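Beta-1,4-galactanase (Thielavia heterothallica, PDB 1HJS) hydrolyses beta-1,4-galactosidic linkages in type I arabinogalactans, as a family 53 glycoside hydrolase. Local coordinates at residues I125-R137 with L169-N181. Sequence-based numbering, arbitrary orientation.
Sequences IQPTIVSIGNEIR and LSPKPKIMIHLDN
One face of the His178 imidazole lies under the backbone N of Glu135, 3.4 Å above the ring plane and displaced toward the rim, while Asn134 OD1 sits at the ring edge, its amide turned 84° from the imidazole and held by a hydrogen bond from ND2 to Ala87 O. A chi1 of 172° swings the His178 ring away from its own backbone N and alongside Glu135, whose CG comes within 3.4 Å of His178 CE1. Ser212 OG is hydrogen-bonded to both His178 NE2 and Glu135 OE2; histidine suits the place, offering a flat face to the Glu135 backbone and a ring nitrogen to this serine. Glu135 is the probable proton donor, and Asn134 approaches Glu245, the probable nucleophile. At the guanidinium edge of Arg137, Asp180 OD2 forms a salt bridge with NH1 at 2.9 Å, weak as a hydrogen bond (127°); a long, bent arginine chain can bring NH1 round to this short carboxylate. Replacing the arginine by alanine is likely to leave the Asp180 carboxylate without its positive mate.

His178 belongs to strand 174-179, the others to loops following it and its parallel neighbour 129-132, strands five and four of a TIM barrel; clan GH-A enzymes carry their acid/base at the C-terminal end of strand four. The backbone ladder runs from Lys174 N to Thr128 O, through Val130 and Met176, to Ile132 N on Met176 O; beyond it Ile136 N reaches His178 O at 3.0 Å. Ile132 CD1 touches Ile175 CG2 at 4.0 Å and also meets Ile177, branched aliphatics suited to the layer between barrel and helices. At the strands' N-terminal end, compact Pro173 presses CG against Val130 CG2 at a tight 3.5 Å.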
loop_
_atom_site.group_PDB
_atom_site.type_symbol
_atom_site.label_atom_id
_atom_site.label_comp_id
_atom_site.label_asym_id
_atom_site.label_seq_id
_atom_site.Cartn_x
_atom_site.Cartn_y
_atom_site.Cartn_z
ATOM N N ILE A 125 4.190 4.590 18.371
ATOM C CA ILE A 125 3.518 4.111 17.169
ATOM C C ILE A 125 3.777 2.626 16.923
ATOM O O ILE A 125 4.908 2.224 16.655
ATOM C CB ILE A 125 3.983 4.896 15.914
ATOM C CG1 ILE A 125 3.735 6.396 16.108
ATOM C CG2 ILE A 125 3.257 4.383 14.675
ATOM C CD1 ILE A 125 2.282 6.762 16.342
ATOM N N GLN A 126 2.729 1.816 17.037
ATOM C CA GLN A 126 2.836 0.388 16.778
ATOM C C GLN A 126 1.970 0.089 15.562
ATOM O O GLN A 126 0.776 -0.180 15.687
ATOM C CB GLN A 126 2.337 -0.440 17.969
ATOM C CG GLN A 126 3.194 -0.355 19.225
ATOM C CD GLN A 126 2.891 0.877 20.058
ATOM O OE1 GLN A 126 1.731 1.268 20.206
ATOM N NE2 GLN A 126 3.930 1.483 20.624
ATOM N N PRO A 127 2.558 0.150 14.359
ATOM C CA PRO A 127 1.749 -0.133 13.171
ATOM C C PRO A 127 1.098 -1.508 13.220
ATOM O O PRO A 127 1.659 -2.454 13.773
ATOM C CB PRO A 127 2.748 0.017 12.014
ATOM C CG PRO A 127 4.082 -0.199 12.650
ATOM C CD PRO A 127 3.955 0.453 14.004
ATOM N N THR A 128 -0.099 -1.615 12.658
ATOM C CA THR A 128 -0.794 -2.893 12.638
ATOM C C THR A 128 -0.250 -3.727 11.484
ATOM O O THR A 128 -0.307 -4.953 11.510
ATOM C CB THR A 128 -2.314 -2.699 12.461
ATOM O OG1 THR A 128 -2.558 -1.801 11.372
ATOM C CG2 THR A 128 -2.924 -2.123 13.729
ATOM N N ILE A 129 0.295 -3.040 10.484
ATOM C CA ILE A 129 0.853 -3.693 9.302
ATOM C C ILE A 129 2.137 -3.007 8.848
ATOM O O ILE A 129 2.254 -1.782 8.896
ATOM C CB ILE A 129 -0.132 -3.639 8.101
ATOM C CG1 ILE A 129 -1.454 -4.309 8.469
ATOM C CG2 ILE A 129 0.494 -4.319 6.878
ATOM C CD1 ILE A 129 -2.512 -4.196 7.374
ATOM N N VAL A 130 3.101 -3.809 8.409
ATOM C CA VAL A 130 4.353 -3.283 7.884
ATOM C C VAL A 130 4.696 -4.096 6.645
ATOM O O VAL A 130 4.794 -5.317 6.718
ATOM C CB VAL A 130 5.527 -3.431 8.883
ATOM C CG1 VAL A 130 6.833 -3.008 8.213
ATOM C CG2 VAL A 130 5.274 -2.582 10.122
ATOM N N SER A 131 4.849 -3.435 5.501
ATOM C CA SER A 131 5.223 -4.168 4.303
ATOM C C SER A 131 6.719 -3.985 4.125
ATOM O O SER A 131 7.236 -2.873 4.236
ATOM C CB SER A 131 4.477 -3.653 3.059
ATOM O OG SER A 131 4.920 -2.369 2.654
ATOM N N ILE A 132 7.421 -5.088 3.892
ATOM C CA ILE A 132 8.856 -5.021 3.670
ATOM C C ILE A 132 9.067 -4.892 2.163
ATOM O O ILE A 132 9.362 -5.866 1.464
ATOM C CB ILE A 132 9.574 -6.273 4.241
ATOM C CG1 ILE A 132 8.854 -7.552 3.810
ATOM C CG2 ILE A 132 9.605 -6.187 5.764
ATOM C CD1 ILE A 132 9.485 -8.824 4.356
ATOM N N GLY A 133 8.885 -3.666 1.681
ATOM C CA GLY A 133 9.030 -3.369 0.271
ATOM C C GLY A 133 7.697 -2.951 -0.337
ATOM O O GLY A 133 6.634 -3.246 0.210
ATOM N N ASN A 134 7.754 -2.259 -1.469
ATOM C CA ASN A 134 6.547 -1.819 -2.161
ATOM C C ASN A 134 6.601 -2.372 -3.580
ATOM O O ASN A 134 7.535 -2.072 -4.328
ATOM C CB ASN A 134 6.478 -0.289 -2.211
ATOM C CG ASN A 134 5.178 0.216 -2.829
ATOM O OD1 ASN A 134 4.136 0.257 -2.172
ATOM N ND2 ASN A 134 5.235 0.587 -4.100
ATOM N N GLU A 135 5.603 -3.178 -3.939
ATOM C CA GLU A 135 5.519 -3.796 -5.266
ATOM C C GLU A 135 6.863 -4.379 -5.692
ATOM O O GLU A 135 7.406 -4.013 -6.734
ATOM C CB GLU A 135 5.041 -2.775 -6.305
ATOM C CG GLU A 135 3.680 -2.164 -5.981
ATOM C CD GLU A 135 3.091 -1.383 -7.142
ATOM O OE1 GLU A 135 3.869 -0.918 -7.997
ATOM O OE2 GLU A 135 1.853 -1.222 -7.193
ATOM N N ILE A 136 7.383 -5.306 -4.892
ATOM C CA ILE A 136 8.681 -5.907 -5.180
ATOM C C ILE A 136 8.612 -7.097 -6.133
ATOM O O ILE A 136 9.363 -8.067 -5.994
ATOM C CB ILE A 136 9.390 -6.327 -3.870
ATOM C CG1 ILE A 136 8.504 -7.281 -3.062
ATOM C CG2 ILE A 136 9.714 -5.086 -3.046
ATOM C CD1 ILE A 136 9.192 -7.831 -1.810
ATOM N N ARG A 137 7.718 -7.001 -7.115
ATOM C CA ARG A 137 7.518 -8.052 -8.113
ATOM C C ARG A 137 8.766 -8.298 -8.966
ATOM O O ARG A 137 8.952 -9.389 -9.516
ATOM C CB ARG A 137 6.353 -7.672 -9.019
ATOM C CG ARG A 137 5.947 -8.742 -10.005
ATOM C CD ARG A 137 5.311 -8.076 -11.213
ATOM N NE ARG A 137 6.313 -7.658 -12.178
ATOM C CZ ARG A 137 6.139 -6.702 -13.084
ATOM N NH1 ARG A 137 4.994 -6.033 -13.153
ATOM N NH2 ARG A 137 7.107 -6.436 -13.947
ATOM N N LEU A 169 8.965 -3.059 19.013
ATOM C CA LEU A 169 7.558 -2.814 18.720
ATOM C C LEU A 169 6.686 -3.770 19.520
ATOM O O LEU A 169 6.844 -4.990 19.434
ATOM C CB LEU A 169 7.273 -2.995 17.223
ATOM C CG LEU A 169 7.705 -1.856 16.293
ATOM C CD1 LEU A 169 7.532 -2.284 14.837
ATOM C CD2 LEU A 169 6.871 -0.613 16.582
ATOM N N SER A 170 5.762 -3.213 20.296
ATOM C CA SER A 170 4.868 -4.032 21.104
ATOM C C SER A 170 3.499 -3.367 21.214
ATOM O O SER A 170 3.364 -2.299 21.815
ATOM C CB SER A 170 5.465 -4.238 22.500
ATOM O OG SER A 170 4.690 -5.153 23.256
ATOM N N PRO A 171 2.463 -4.000 20.643
ATOM C CA PRO A 171 2.535 -5.284 19.935
ATOM C C PRO A 171 3.247 -5.227 18.586
ATOM O O PRO A 171 3.447 -4.154 18.015
ATOM C CB PRO A 171 1.069 -5.672 19.793
ATOM C CG PRO A 171 0.411 -4.342 19.597
ATOM C CD PRO A 171 1.080 -3.487 20.654
ATOM N N LYS A 172 3.632 -6.400 18.090
ATOM C CA LYS A 172 4.304 -6.521 16.798
ATOM C C LYS A 172 3.296 -6.324 15.673
ATOM O O LYS A 172 2.113 -6.621 15.829
ATOM C CB LYS A 172 4.917 -7.915 16.641
ATOM C CG LYS A 172 6.424 -7.938 16.612
ATOM C CD LYS A 172 6.972 -7.464 17.920
ATOM C CE LYS A 172 8.482 -7.426 17.913
ATOM N NZ LYS A 172 8.928 -7.002 19.265
ATOM N N PRO A 173 3.752 -5.812 14.525
ATOM C CA PRO A 173 2.835 -5.608 13.403
ATOM C C PRO A 173 2.794 -6.879 12.568
ATOM O O PRO A 173 3.650 -7.756 12.718
ATOM C CB PRO A 173 3.497 -4.479 12.633
ATOM C CG PRO A 173 4.956 -4.839 12.768
ATOM C CD PRO A 173 5.072 -5.216 14.239
ATOM N N LYS A 174 1.796 -6.981 11.701
ATOM C CA LYS A 174 1.719 -8.114 10.798
ATOM C C LYS A 174 2.715 -7.746 9.699
ATOM O O LYS A 174 2.766 -6.591 9.262
ATOM C CB LYS A 174 0.309 -8.250 10.223
ATOM C CG LYS A 174 -0.716 -8.729 11.243
ATOM C CD LYS A 174 -2.111 -8.793 10.642
ATOM C CE LYS A 174 -3.126 -9.331 11.649
ATOM N NZ LYS A 174 -4.518 -9.274 11.109
ATOM N N ILE A 175 3.520 -8.710 9.266
ATOM C CA ILE A 175 4.507 -8.442 8.229
ATOM C C ILE A 175 3.943 -8.800 6.861
ATOM O O ILE A 175 3.462 -9.911 6.641
ATOM C CB ILE A 175 5.803 -9.223 8.498
ATOM C CG1 ILE A 175 6.383 -8.783 9.847
ATOM C CG2 ILE A 175 6.809 -8.969 7.386
ATOM C CD1 ILE A 175 7.574 -9.595 10.310
ATOM N N MET A 176 4.009 -7.846 5.941
ATOM C CA MET A 176 3.460 -8.046 4.605
ATOM C C MET A 176 4.452 -7.941 3.457
ATOM O O MET A 176 5.387 -7.149 3.499
ATOM C CB MET A 176 2.343 -7.028 4.363
ATOM C CG MET A 176 1.847 -6.968 2.923
ATOM S SD MET A 176 0.752 -5.559 2.661
ATOM C CE MET A 176 -0.730 -6.138 3.453
ATOM N N ILE A 177 4.233 -8.768 2.439
ATOM C CA ILE A 177 5.027 -8.742 1.217
ATOM C C ILE A 177 4.006 -8.242 0.204
ATOM O O ILE A 177 2.893 -8.772 0.112
ATOM C CB ILE A 177 5.554 -10.135 0.825
ATOM C CG1 ILE A 177 6.708 -10.519 1.758
ATOM C CG2 ILE A 177 6.032 -10.127 -0.624
ATOM C CD1 ILE A 177 7.265 -11.922 1.525
ATOM N N HIS A 178 4.389 -7.213 -0.543
ATOM C CA HIS A 178 3.501 -6.567 -1.498
ATOM C C HIS A 178 3.971 -6.621 -2.951
ATOM O O HIS A 178 5.046 -6.126 -3.281
ATOM C CB HIS A 178 3.326 -5.102 -1.061
ATOM C CG HIS A 178 2.585 -4.244 -2.040
ATOM N ND1 HIS A 178 2.729 -2.873 -2.076
ATOM C CD2 HIS A 178 1.690 -4.554 -3.008
ATOM C CE1 HIS A 178 1.958 -2.376 -3.028
ATOM N NE2 HIS A 178 1.317 -3.375 -3.608
ATOM N N LEU A 179 3.141 -7.219 -3.805
ATOM C CA LEU A 179 3.406 -7.336 -5.237
ATOM C C LEU A 179 2.317 -6.577 -6.006
ATOM O O LEU A 179 1.204 -6.397 -5.509
ATOM C CB LEU A 179 3.383 -8.810 -5.663
ATOM C CG LEU A 179 4.669 -9.639 -5.564
ATOM C CD1 LEU A 179 5.382 -9.385 -4.259
ATOM C CD2 LEU A 179 4.322 -11.117 -5.748
ATOM N N ASP A 180 2.637 -6.131 -7.215
ATOM C CA ASP A 180 1.658 -5.417 -8.031
ATOM C C ASP A 180 0.790 -6.430 -8.787
ATOM O O ASP A 180 0.912 -7.639 -8.581
ATOM C CB ASP A 180 2.379 -4.503 -9.024
ATOM C CG ASP A 180 3.112 -5.276 -10.103
ATOM O OD1 ASP A 180 3.692 -6.336 -9.789
ATOM O OD2 ASP A 180 3.112 -4.818 -11.266
ATOM N N ASN A 181 -0.089 -5.924 -9.651
ATOM C CA ASN A 181 -0.974 -6.756 -10.469
ATOM C C ASN A 181 -1.575 -7.970 -9.752
ATOM O O ASN A 181 -1.324 -9.122 -10.128
ATOM C CB ASN A 181 -0.231 -7.223 -11.731
ATOM C CG ASN A 181 0.233 -6.063 -12.602
ATOM O OD1 ASN A 181 -0.359 -4.982 -12.582
ATOM N ND2 ASN A 181 1.287 -6.288 -13.381
HETATM O O HOH W 1 3.726 -2.595 15.709
HETATM O O HOH W 2 2.917 -1.989 0.659
HETATM O O HOH W 3 6.731 -5.984 0.249
#